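Local structure of 3',5'-cyclic-nucleotide phosphodiesterase 1 (Saccharomyces cerevisiae, 4OJV) at residues Gln96-Gln101 against Met111-Glu116; Gly136-Ser141 against Lys167-Asp172; Phe227-Asp232 against Trp261-Glu266; Asp335-Ile340 against Ile360-His365. The protein belongs to the class-II cyclic-nucleotide phosphodiesterases of the metallo-hydrolase clan, an alpha/beta protein that binds two zinc ions and pairs with a second copy of itself. All blocks are in the same frame, centred on the assembly; numbering follows the deposited sequence.

Interaction 1. Residues Gln96-Gln101 against Met111-Glu116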
# COMPACT_ATOMS: atom_id res chain seq x y z
N GLN A 96 -3.95 -19.90 -17.88
CA GLN A 96 -4.71 -21.09 -18.28
C GLN A 96 -5.61 -21.62 -17.17
O GLN A 96 -6.66 -22.20 -17.45
CB GLN A 96 -3.78 -22.18 -18.81
CG GLN A 96 -4.47 -23.33 -19.55
CD GLN A 96 -5.26 -22.88 -20.78
OE1 GLN A 96 -6.26 -23.51 -21.14
NE2 GLN A 96 -4.83 -21.80 -21.42
N SER A 97 -5.22 -21.42 -15.90
CA SER A 97 -6.04 -21.86 -14.77
C SER A 97 -7.40 -21.15 -14.73
O SER A 97 -8.36 -21.67 -14.16
CB SER A 97 -5.31 -21.69 -13.43
OG SER A 97 -5.16 -20.33 -13.09
N LEU A 98 -7.47 -19.95 -15.31
CA LEU A 98 -8.73 -19.23 -15.51
C LEU A 98 -9.46 -19.70 -16.77
O LEU A 98 -10.69 -19.68 -16.81
CB LEU A 98 -8.47 -17.73 -15.64
CG LEU A 98 -7.88 -16.93 -14.48
CD1 LEU A 98 -7.56 -15.53 -14.97
CD2 LEU A 98 -8.83 -16.89 -13.30
N LYS A 99 -8.69 -20.10 -17.78
CA LYS A 99 -9.24 -20.48 -19.09
C LYS A 99 -9.69 -21.94 -19.16
O LYS A 99 -10.03 -22.44 -20.24
CB LYS A 99 -8.24 -20.18 -20.20
CG LYS A 99 -7.90 -18.70 -20.36
CD LYS A 99 -6.80 -18.51 -21.39
CE LYS A 99 -6.31 -17.08 -21.42
NZ LYS A 99 -5.11 -16.92 -22.29
N ARG A 100 -9.68 -22.63 -18.02
CA ARG A 100 -10.17 -24.01 -17.93
C ARG A 100 -11.68 -24.08 -18.20
O ARG A 100 -12.20 -25.12 -18.61
CB ARG A 100 -9.82 -24.64 -16.58
CG ARG A 100 -10.47 -23.98 -15.36
CD ARG A 100 -10.15 -24.74 -14.09
NE ARG A 100 -10.76 -24.12 -12.91
CZ ARG A 100 -11.96 -24.44 -12.43
NH1 ARG A 100 -12.70 -25.37 -13.01
NH2 ARG A 100 -12.42 -23.81 -11.36
N GLN A 101 -12.35 -22.96 -17.96
CA GLN A 101 -13.75 -22.78 -18.32
C GLN A 101 -13.83 -21.67 -19.36
O GLN A 101 -13.60 -20.49 -19.04
CB GLN A 101 -14.58 -22.43 -17.09
CG GLN A 101 -14.68 -23.53 -16.04
CD GLN A 101 -15.16 -23.02 -14.69
OE1 GLN A 101 -14.52 -22.16 -14.07
NE2 GLN A 101 -16.29 -23.55 -14.23
N MET A 111 -12.30 -7.54 -12.29
CA MET A 111 -12.35 -7.70 -10.83
C MET A 111 -12.56 -9.16 -10.41
O MET A 111 -11.87 -9.66 -9.52
CB MET A 111 -13.44 -6.81 -10.23
CG MET A 111 -13.36 -6.67 -8.72
SD MET A 111 -11.94 -5.70 -8.16
CE MET A 111 -12.24 -4.14 -8.98
N LYS A 112 -13.49 -9.84 -11.07
CA LYS A 112 -13.75 -11.24 -10.78
C LYS A 112 -12.53 -12.12 -11.07
O LYS A 112 -12.20 -13.00 -10.26
CB LYS A 112 -14.95 -11.75 -11.59
CG LYS A 112 -15.35 -13.19 -11.32
CD LYS A 112 -15.76 -13.40 -9.87
CE LYS A 112 -16.40 -14.76 -9.65
NZ LYS A 112 -16.72 -14.97 -8.21
N LYS A 113 -11.87 -11.88 -12.20
CA LYS A 113 -10.65 -12.62 -12.53
C LYS A 113 -9.58 -12.43 -11.45
O LYS A 113 -8.84 -13.36 -11.12
CB LYS A 113 -10.09 -12.18 -13.88
CG LYS A 113 -10.92 -12.55 -15.09
CD LYS A 113 -10.16 -12.19 -16.36
CE LYS A 113 -10.93 -12.48 -17.63
NZ LYS A 113 -11.78 -11.34 -18.05
N THR A 114 -9.50 -11.21 -10.92
CA THR A 114 -8.54 -10.87 -9.87
C THR A 114 -8.82 -11.68 -8.61
O THR A 114 -7.90 -12.28 -8.04
CB THR A 114 -8.57 -9.36 -9.56
OG1 THR A 114 -8.27 -8.63 -10.75
CG2 THR A 114 -7.55 -9.00 -8.50
N TYR A 115 -10.07 -11.69 -8.15
CA TYR A 115 -10.45 -12.55 -7.03
C TYR A 115 -10.10 -14.02 -7.29
O TYR A 115 -9.56 -14.69 -6.41
CB TYR A 115 -11.94 -12.43 -6.70
CG TYR A 115 -12.31 -11.27 -5.80
CD1 TYR A 115 -12.27 -11.40 -4.42
CD2 TYR A 115 -12.72 -10.05 -6.33
CE1 TYR A 115 -12.63 -10.34 -3.58
CE2 TYR A 115 -13.09 -8.99 -5.51
CZ TYR A 115 -13.04 -9.14 -4.14
OH TYR A 115 -13.40 -8.08 -3.33
N GLU A 116 -10.38 -14.52 -8.49
CA GLU A 116 -10.13 -15.92 -8.80
C GLU A 116 -8.63 -16.26 -8.76
O GLU A 116 -8.22 -17.23 -8.12
CB GLU A 116 -10.76 -16.29 -10.15
CG GLU A 116 -12.27 -16.34 -10.11
CD GLU A 116 -12.90 -16.70 -11.44
OE1 GLU A 116 -14.08 -16.35 -11.63
OE2 GLU A 116 -12.22 -17.32 -12.29

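Interaction 2. Residues Gly136-Ser141 against Lys167-Asp172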
# COMPACT_ATOMS: atom_id res chain seq x y z
N GLY A 136 0.09 -5.53 1.46
CA GLY A 136 -0.85 -6.19 0.57
C GLY A 136 -1.44 -7.45 1.18
O GLY A 136 -2.64 -7.68 1.12
N LEU A 137 -0.59 -8.27 1.79
CA LEU A 137 -1.06 -9.43 2.52
C LEU A 137 -2.19 -9.03 3.47
O LEU A 137 -3.24 -9.67 3.53
CB LEU A 137 0.11 -10.04 3.32
CG LEU A 137 -0.24 -10.96 4.49
CD1 LEU A 137 -0.92 -12.25 4.05
CD2 LEU A 137 1.01 -11.26 5.31
N VAL A 138 -1.96 -7.96 4.24
CA VAL A 138 -2.93 -7.55 5.23
C VAL A 138 -4.21 -7.00 4.59
O VAL A 138 -5.31 -7.48 4.87
CB VAL A 138 -2.31 -6.53 6.21
CG1 VAL A 138 -3.37 -5.95 7.12
CG2 VAL A 138 -1.20 -7.19 7.02
N VAL A 139 -4.07 -5.99 3.74
CA VAL A 139 -5.28 -5.36 3.20
C VAL A 139 -6.07 -6.34 2.32
O VAL A 139 -7.31 -6.30 2.31
CB VAL A 139 -4.95 -4.03 2.50
CG1 VAL A 139 -6.21 -3.42 1.90
CG2 VAL A 139 -4.31 -3.06 3.50
N ASN A 140 -5.38 -7.24 1.62
CA ASN A 140 -6.05 -8.22 0.76
C ASN A 140 -6.76 -9.32 1.56
O ASN A 140 -7.64 -9.99 1.03
CB ASN A 140 -5.08 -8.96 -0.18
CG ASN A 140 -4.36 -8.09 -1.21
OD1 ASN A 140 -3.42 -8.59 -1.82
ND2 ASN A 140 -4.79 -6.86 -1.44
N SER A 141 -6.36 -9.53 2.82
CA SER A 141 -6.79 -10.72 3.56
C SER A 141 -8.31 -10.95 3.71
O SER A 141 -8.74 -12.10 3.71
CB SER A 141 -6.05 -10.83 4.90
OG SER A 141 -6.38 -9.76 5.77
N LYS A 167 1.40 -10.20 17.37
CA LYS A 167 1.28 -9.19 18.42
C LYS A 167 0.89 -7.81 17.88
O LYS A 167 0.12 -7.08 18.51
CB LYS A 167 2.59 -9.09 19.19
CG LYS A 167 2.56 -8.12 20.37
CD LYS A 167 3.81 -8.25 21.23
CE LYS A 167 3.86 -7.15 22.28
NZ LYS A 167 2.59 -7.02 23.05
N HIS A 168 1.44 -7.45 16.72
CA HIS A 168 1.39 -6.07 16.25
C HIS A 168 0.53 -5.82 15.05
O HIS A 168 0.25 -4.66 14.76
CB HIS A 168 2.80 -5.54 16.04
CG HIS A 168 3.60 -5.49 17.30
ND1 HIS A 168 3.25 -4.70 18.34
CD2 HIS A 168 4.75 -6.15 17.67
CE1 HIS A 168 4.13 -4.86 19.33
NE2 HIS A 168 5.05 -5.75 18.93
N VAL A 169 0.08 -6.87 14.36
CA VAL A 169 -0.72 -6.71 13.14
C VAL A 169 -2.11 -7.29 13.31
O VAL A 169 -3.09 -6.55 13.30
CB VAL A 169 -0.00 -7.30 11.90
CG1 VAL A 169 -0.88 -7.15 10.66
CG2 VAL A 169 1.33 -6.61 11.67
N PHE A 170 -2.19 -8.61 13.47
CA PHE A 170 -3.48 -9.28 13.59
C PHE A 170 -3.91 -9.25 15.05
O PHE A 170 -3.93 -10.28 15.74
CB PHE A 170 -3.40 -10.70 13.03
CG PHE A 170 -3.07 -10.73 11.57
CD1 PHE A 170 -4.00 -10.36 10.62
CD2 PHE A 170 -1.80 -11.11 11.15
CE1 PHE A 170 -3.69 -10.36 9.27
CE2 PHE A 170 -1.48 -11.12 9.80
CZ PHE A 170 -2.42 -10.75 8.86
N ASN A 171 -4.25 -8.05 15.51
CA ASN A 171 -4.41 -7.80 16.94
C ASN A 171 -5.64 -6.96 17.27
O ASN A 171 -5.74 -6.42 18.37
CB ASN A 171 -3.14 -7.14 17.52
CG ASN A 171 -2.87 -5.76 16.94
OD1 ASN A 171 -3.68 -5.23 16.18
ND2 ASN A 171 -1.76 -5.16 17.33
N ASP A 172 -6.56 -6.83 16.31
CA ASP A 172 -7.80 -6.07 16.48
C ASP A 172 -7.62 -4.56 16.64
O ASP A 172 -8.58 -3.84 16.89
CB ASP A 172 -8.67 -6.68 17.60
CG ASP A 172 -9.21 -8.03 17.22
OD1 ASP A 172 -9.66 -8.17 16.06
OD2 ASP A 172 -9.26 -8.94 18.07

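Interaction 3. Residues Phe227-Asp232 against Trp261-Glu266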
# COMPACT_ATOMS: atom_id res chain seq x y z
N PHE A 227 16.39 -15.06 4.29
CA PHE A 227 16.60 -15.52 2.92
C PHE A 227 15.90 -16.87 2.79
O PHE A 227 16.01 -17.73 3.68
CB PHE A 227 18.09 -15.76 2.67
CG PHE A 227 18.92 -14.52 2.41
CD1 PHE A 227 18.45 -13.22 2.59
CD2 PHE A 227 20.24 -14.68 1.99
CE1 PHE A 227 19.27 -12.12 2.34
CE2 PHE A 227 21.06 -13.60 1.74
CZ PHE A 227 20.58 -12.31 1.91
N TYR A 228 15.18 -17.06 1.69
CA TYR A 228 14.53 -18.33 1.41
C TYR A 228 15.14 -19.02 0.20
O TYR A 228 15.24 -18.43 -0.87
CB TYR A 228 13.05 -18.11 1.11
CG TYR A 228 12.20 -17.77 2.31
CD1 TYR A 228 11.80 -18.75 3.21
CD2 TYR A 228 11.78 -16.45 2.54
CE1 TYR A 228 11.01 -18.45 4.30
CE2 TYR A 228 10.99 -16.14 3.64
CZ TYR A 228 10.61 -17.14 4.51
OH TYR A 228 9.82 -16.88 5.62
N ILE A 229 15.54 -20.28 0.39
CA ILE A 229 15.88 -21.15 -0.74
C ILE A 229 14.66 -21.99 -1.10
O ILE A 229 14.08 -22.63 -0.22
CB ILE A 229 17.06 -22.10 -0.43
CG1 ILE A 229 18.26 -21.31 0.10
CG2 ILE A 229 17.41 -22.94 -1.66
CD1 ILE A 229 19.43 -22.17 0.56
N PHE A 230 14.28 -21.97 -2.37
CA PHE A 230 13.27 -22.89 -2.89
C PHE A 230 13.96 -23.87 -3.83
O PHE A 230 14.62 -23.45 -4.77
CB PHE A 230 12.14 -22.15 -3.61
CG PHE A 230 11.33 -21.27 -2.70
CD1 PHE A 230 11.71 -19.95 -2.47
CD2 PHE A 230 10.23 -21.78 -2.02
CE1 PHE A 230 10.98 -19.15 -1.61
CE2 PHE A 230 9.49 -20.98 -1.15
CZ PHE A 230 9.88 -19.67 -0.95
N ARG A 231 13.80 -25.16 -3.55
CA ARG A 231 14.44 -26.20 -4.35
C ARG A 231 13.40 -27.12 -4.96
O ARG A 231 12.59 -27.72 -4.25
CB ARG A 231 15.42 -27.01 -3.50
CG ARG A 231 16.02 -28.21 -4.23
CD ARG A 231 17.19 -28.81 -3.48
NE ARG A 231 16.78 -29.26 -2.16
CZ ARG A 231 17.55 -29.26 -1.08
NH1 ARG A 231 18.81 -28.83 -1.15
NH2 ARG A 231 17.06 -29.69 0.08
N ASP A 232 13.41 -27.24 -6.28
CA ASP A 232 12.59 -28.22 -6.96
C ASP A 232 13.23 -29.59 -6.77
O ASP A 232 14.36 -29.81 -7.20
CB ASP A 232 12.49 -27.91 -8.45
CG ASP A 232 11.73 -28.96 -9.20
OD1 ASP A 232 10.59 -29.24 -8.80
OD2 ASP A 232 12.27 -29.50 -10.18
N TRP A 261 26.02 -18.31 2.55
CA TRP A 261 26.75 -18.60 1.31
C TRP A 261 27.46 -19.92 1.38
O TRP A 261 27.56 -20.61 0.37
CB TRP A 261 27.74 -17.49 0.96
CG TRP A 261 27.14 -16.11 0.84
CD1 TRP A 261 27.56 -14.96 1.50
CD2 TRP A 261 26.02 -15.69 -0.01
NE1 TRP A 261 26.78 -13.89 1.14
CE2 TRP A 261 25.84 -14.26 0.24
CE3 TRP A 261 25.18 -16.33 -0.91
CZ2 TRP A 261 24.85 -13.52 -0.40
CZ3 TRP A 261 24.18 -15.58 -1.55
CH2 TRP A 261 24.03 -14.20 -1.29
N SER A 262 27.96 -20.26 2.57
CA SER A 262 28.61 -21.56 2.77
C SER A 262 27.63 -22.70 2.52
O SER A 262 27.96 -23.68 1.85
CB SER A 262 29.20 -21.66 4.17
OG SER A 262 30.25 -20.72 4.35
N TYR A 263 26.41 -22.56 3.03
CA TYR A 263 25.38 -23.57 2.82
C TYR A 263 25.05 -23.72 1.33
O TYR A 263 24.95 -24.84 0.82
CB TYR A 263 24.11 -23.21 3.61
CG TYR A 263 23.04 -24.28 3.58
CD1 TYR A 263 22.15 -24.37 2.50
CD2 TYR A 263 22.89 -25.18 4.63
CE1 TYR A 263 21.16 -25.33 2.47
CE2 TYR A 263 21.90 -26.15 4.60
CZ TYR A 263 21.04 -26.22 3.52
OH TYR A 263 20.05 -27.19 3.49
N VAL A 264 24.90 -22.59 0.64
CA VAL A 264 24.61 -22.60 -0.79
C VAL A 264 25.73 -23.30 -1.57
O VAL A 264 25.46 -24.21 -2.36
CB VAL A 264 24.37 -21.16 -1.32
CG1 VAL A 264 24.28 -21.13 -2.83
CG2 VAL A 264 23.11 -20.57 -0.70
N ALA A 265 26.98 -22.89 -1.33
CA ALA A 265 28.11 -23.47 -2.06
C ALA A 265 28.27 -24.97 -1.77
O ALA A 265 28.63 -25.74 -2.67
CB ALA A 265 29.39 -22.72 -1.76
N GLU A 266 27.98 -25.38 -0.53
CA GLU A 266 28.10 -26.80 -0.16
C GLU A 266 27.00 -27.65 -0.81
O GLU A 266 27.26 -28.77 -1.25
CB GLU A 266 28.08 -26.98 1.36
CG GLU A 266 28.25 -28.44 1.78
CD GLU A 266 28.38 -28.64 3.28
OE1 GLU A 266 27.96 -27.76 4.05
OE2 GLU A 266 28.90 -29.70 3.69
O HOH W 1 19.98 -28.95 1.41

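Interaction 4. Residues Asp335-Ile340 against Ile360-His365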
# COMPACT_ATOMS: atom_id res chain seq x y z
N ASP A 335 17.36 7.60 -12.87
CA ASP A 335 16.71 6.45 -12.24
C ASP A 335 17.76 5.62 -11.50
O ASP A 335 18.72 5.14 -12.11
CB ASP A 335 16.02 5.64 -13.34
CG ASP A 335 15.07 4.56 -12.82
OD1 ASP A 335 15.39 3.87 -11.82
OD2 ASP A 335 14.02 4.39 -13.46
N PRO A 336 17.60 5.45 -10.17
CA PRO A 336 18.64 4.75 -9.42
C PRO A 336 18.77 3.29 -9.82
O PRO A 336 19.81 2.70 -9.60
CB PRO A 336 18.19 4.87 -7.96
CG PRO A 336 16.72 5.10 -8.04
CD PRO A 336 16.53 5.94 -9.28
N ARG A 337 17.73 2.70 -10.41
CA ARG A 337 17.85 1.33 -10.89
C ARG A 337 18.90 1.24 -12.00
O ARG A 337 19.65 0.26 -12.07
CB ARG A 337 16.51 0.82 -11.40
CG ARG A 337 15.47 0.71 -10.29
CD ARG A 337 14.08 0.40 -10.81
NE ARG A 337 13.60 1.44 -11.71
CZ ARG A 337 12.48 1.35 -12.43
NH1 ARG A 337 11.73 0.26 -12.33
NH2 ARG A 337 12.13 2.34 -13.24
N LEU A 338 18.96 2.26 -12.85
CA LEU A 338 19.95 2.30 -13.92
C LEU A 338 21.34 2.56 -13.35
O LEU A 338 22.30 1.90 -13.75
CB LEU A 338 19.57 3.35 -14.98
CG LEU A 338 18.24 3.09 -15.71
CD1 LEU A 338 17.89 4.24 -16.65
CD2 LEU A 338 18.27 1.76 -16.45
N THR A 339 21.45 3.51 -12.42
CA THR A 339 22.72 3.78 -11.76
C THR A 339 23.27 2.53 -11.08
O THR A 339 24.43 2.15 -11.27
CB THR A 339 22.55 4.91 -10.73
OG1 THR A 339 22.06 6.08 -11.40
CG2 THR A 339 23.85 5.21 -9.99
N ILE A 340 22.42 1.87 -10.30
CA ILE A 340 22.80 0.66 -9.57
C ILE A 340 23.21 -0.47 -10.52
O ILE A 340 24.21 -1.15 -10.29
CB ILE A 340 21.66 0.23 -8.62
CG1 ILE A 340 21.64 1.16 -7.40
CG2 ILE A 340 21.76 -1.23 -8.22
CD1 ILE A 340 20.32 1.18 -6.66
N ILE A 360 17.60 -5.80 -13.14
CA ILE A 360 16.73 -5.22 -12.12
C ILE A 360 15.36 -5.89 -12.23
O ILE A 360 14.85 -6.06 -13.34
CB ILE A 360 16.56 -3.68 -12.32
CG1 ILE A 360 17.92 -2.97 -12.39
CG2 ILE A 360 15.67 -3.09 -11.23
CD1 ILE A 360 18.79 -3.04 -11.15
N ALA A 361 14.78 -6.26 -11.09
CA ALA A 361 13.41 -6.78 -11.04
C ALA A 361 12.41 -5.71 -11.45
O ALA A 361 12.44 -4.61 -10.92
CB ALA A 361 13.07 -7.27 -9.64
N LEU A 362 11.54 -6.05 -12.39
CA LEU A 362 10.54 -5.12 -12.91
C LEU A 362 9.13 -5.62 -12.65
O LEU A 362 8.75 -6.70 -13.12
CB LEU A 362 10.72 -4.90 -14.41
CG LEU A 362 12.03 -4.26 -14.89
CD1 LEU A 362 12.11 -4.28 -16.41
CD2 LEU A 362 12.16 -2.84 -14.35
N GLU A 363 8.37 -4.82 -11.92
CA GLU A 363 6.99 -5.14 -11.63
C GLU A 363 6.20 -5.39 -12.90
O GLU A 363 6.49 -4.79 -13.95
CB GLU A 363 6.34 -3.97 -10.89
CG GLU A 363 6.92 -3.70 -9.53
CD GLU A 363 8.13 -2.78 -9.50
OE1 GLU A 363 8.77 -2.42 -10.56
OE2 GLU A 363 8.42 -2.42 -8.34
N GLY A 364 5.22 -6.28 -12.81
CA GLY A 364 4.34 -6.53 -13.95
C GLY A 364 4.96 -7.45 -14.98
O GLY A 364 4.47 -7.52 -16.11
N HIS A 365 6.01 -8.17 -14.60
CA HIS A 365 6.70 -9.10 -15.49
C HIS A 365 6.90 -10.43 -14.83
O HIS A 365 6.92 -10.52 -13.60
CB HIS A 365 8.05 -8.52 -15.93
CG HIS A 365 7.90 -7.28 -16.76
ND1 HIS A 365 7.62 -6.08 -16.23
CD2 HIS A 365 7.93 -7.10 -18.14
CE1 HIS A 365 7.52 -5.17 -17.21
NE2 HIS A 365 7.69 -5.80 -18.38
O HOH W 2 11.61 -1.98 -10.47

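Interaction 1. Residues Gln96-Gln101 against Met111-Glu116
Leu98 reaches across to Lys113 and Glu116 where a type I beta turn, Leu98 to Gln101, packs on helix 110-119. The turn joins helix 92-96 to helix 102-107, with Gln101 in the N-cap position of the latter, and helix 110-119 leads into strand 121-125 of the eight-stranded mixed sheet. The contact is thus helix-and-turn packing on the outside of an alpha/beta fold.

The apolar part rests on one side chain. Leu98 presents its CD1 methyl to the CB of Lys113 at 4.3 Å, and its other methyl, CD2, faces the helix backbone at the O of Lys113, 4.1 Å away. Phe105, from the helix between the two segments, touches Leu98 and makes a cation-pi contact with Lys113, whose NZ is hydrogen-bonded to Ala108 O.

The charged part is loose. Arg100 NH2 stays 6.6 Å from Glu116 OE2, too far for a salt bridge, and the arginine is poorly ordered, so any attraction is probably weak. Tyr115, on a different side of the helix, packs on Pro15 of the second subunit.

Glu116 lies oblique to Leu98, its chain fully extended beyond CG (chi2 180°) and its carboxylate turned with OE2 on the CB side. The two atoms together cup one methyl: Leu98 CD2 is 3.7 Å from Glu116 CB and 3.6 Å from Glu116 OE2.

Interaction 2. Residues Gly136-Ser141 against Lys167-Asp172
Val138 meets both Val169 and Phe170 through a single methyl. Its CG2 lies 3.7 Å from Val169 CG1, the shortest approach between the segments, and 4.2 Å from Phe170 CZ, which it approaches obliquely. Val138 and Val169 are angled across one another, whereas Val138 and Phe170 run past each other in opposite senses. Val169 CG1, placed anti to its own backbone nitrogen (chi1 179°), also sits 4.0 Å above the plane of the Phe170 ring, over its centre, so one methyl packs against the helix and against the neighbouring ring. At the rim of that ring, near its plane, Ser141 OG is 4.5 Å from Phe170 CE1.

Both sides belong to consecutive beta-alpha-beta crossovers: helix 135-140 links the parallel strands 121-125 and 153-157, and helix 159-169 links 153-157 to 186-190. Ile155 of the middle strand touches both Leu137 and Phe170 and so lies beneath the seam. Helix 135-140 also follows closely on the zinc ligands His128, His130, Asp132 and His133.

Further out, local bonds set the backbone. Ser141 OG donates to Val138 O at 2.7 Å, and the same oxygen accepts from Ser141 N. Phe170 is the centre of an inverse gamma turn beyond the helix, while Asn171 ND2 reaches back to Lys167 O at 2.9 Å with an N-H...O angle of 155°. Beyond these, His168 ND1 is hydrogen-bonded to His168 ND1 of the second subunit, and Val169 packs on Ile174 of that chain.

Interaction 3. Residues Phe227-Asp232 against Trp261-Glu266
Ile229 pushes its CD1 methyl into the notch between Tyr263 and Val264, the bump of a strand filling a hollow on a helix. CD1 is 4.0 Å from Tyr263 CD1 and 4.1 Å from Tyr263 CE1, so it approaches the CD1-CE1 bond of the ring obliquely, while Val264 CG2 bounds the notch at 4.2 Å. The tyrosine swings over to the strand because its CG stands anti to the backbone nitrogen (chi1 -174°).

A second, separate bump lies nearer the start of both segments. There Phe227 CE2 comes to 4.3 Å from Trp261 CH2, the outer corner of the indole, and neither ring meets the other squarely by face or edge. Phe260 packs edge-to-face on Phe227, and Trp261 NE1 is turned to Glu303 of helix 297-311.

The far end is joined by water. Arg231 NH1 donates to a water at 2.8 Å that lies in the guanidinium plane, and the same water is hydrogen-bonded to Tyr263 OH at 2.7 Å; Arg231 NH2 forms a salt bridge with Asp205 on the adjacent strand.

The extended strand turns Phe227, Ile229 and Arg231 to the helix and Tyr228 and Phe230 to the opposite side of the sheet, where Phe230 meets Tyr125 of the other sheet edge-to-face. Near-parallel axes, 12° apart in direction and 11.5 Å at closest approach, let the inward residues meet the helix along its length. Helix outside, two sheets face to face within: this layering is that of the alpha-beta/beta-alpha sandwich of the metallo-beta-lactamase fold.

Interaction 4. Residues Asp335-Ile340 against Ile360-His365
Arg337 and Ile360 bring the two backbones closest, with their CA atoms 6.8 Å apart, at the point where the first turn of helix 336-350 passes the end of strand 357-360. Asp335 is the N-cap of that helix, and its carboxylate accepts from Arg337 N. Past the strand, a type II beta turn from Leu362 to His365, with Gly364 at positive phi, redirects the chain toward strand 365-368, which belongs to the other large sheet.

Ile360 packs along the aliphatic stem of Arg337: its CG2 is 3.9 Å from Arg337 CD, and its CD1 lies 3.5 Å from Arg337 O. Farther along, Leu362 CD2 approaches Arg337 NH1 obliquely at 3.7 Å. A bend at chi3 (-61°) folds the arginine back on its own helix start, where it grips Asp335 side-on, NE to OD1 at 3.0 Å and NH2 to OD2 at 2.8 Å, both oxygens using syn lone pairs and both bonds lying close to the guanidinium plane. NH1 then donates to a water at 2.9 Å, and this water donates in turn to Ala361 O and Glu363 OE1. Glu363 OE2 is bound by Ala11 N, and Arg337 NH2 also reaches Pro66 O.

With the salt bridge fixing the guanidinium's rotation, its third nitrogen is aimed at the bridging water. Arg337 NH1 and Glu363 OE1, 4.4 Å apart, are beyond a salt bridge, yet direct electrostatic attraction probably adds to that link.

Overall arrangement
From the N terminus the four contacts follow in series, none nesting in or crossing another. Interaction 1 closes a short, mostly helical excursion just before strand 121-125. Interaction 2 closes a loop containing strand 153-157 and joins two helices over the eight-stranded sheet; both of these contacts also touch the second subunit. Interaction 3 closes a loop through strand 238-242 and fastens a helix to the seven-stranded sheet. Interaction 4 closes a loop holding the rest of helix 336-350 and most of strand 357-360, tying the helix to the passage from that edge strand to strand 365-368 in the first sheet. Interactions 1 and 3 are farthest apart, their centres about 34 Å from each other.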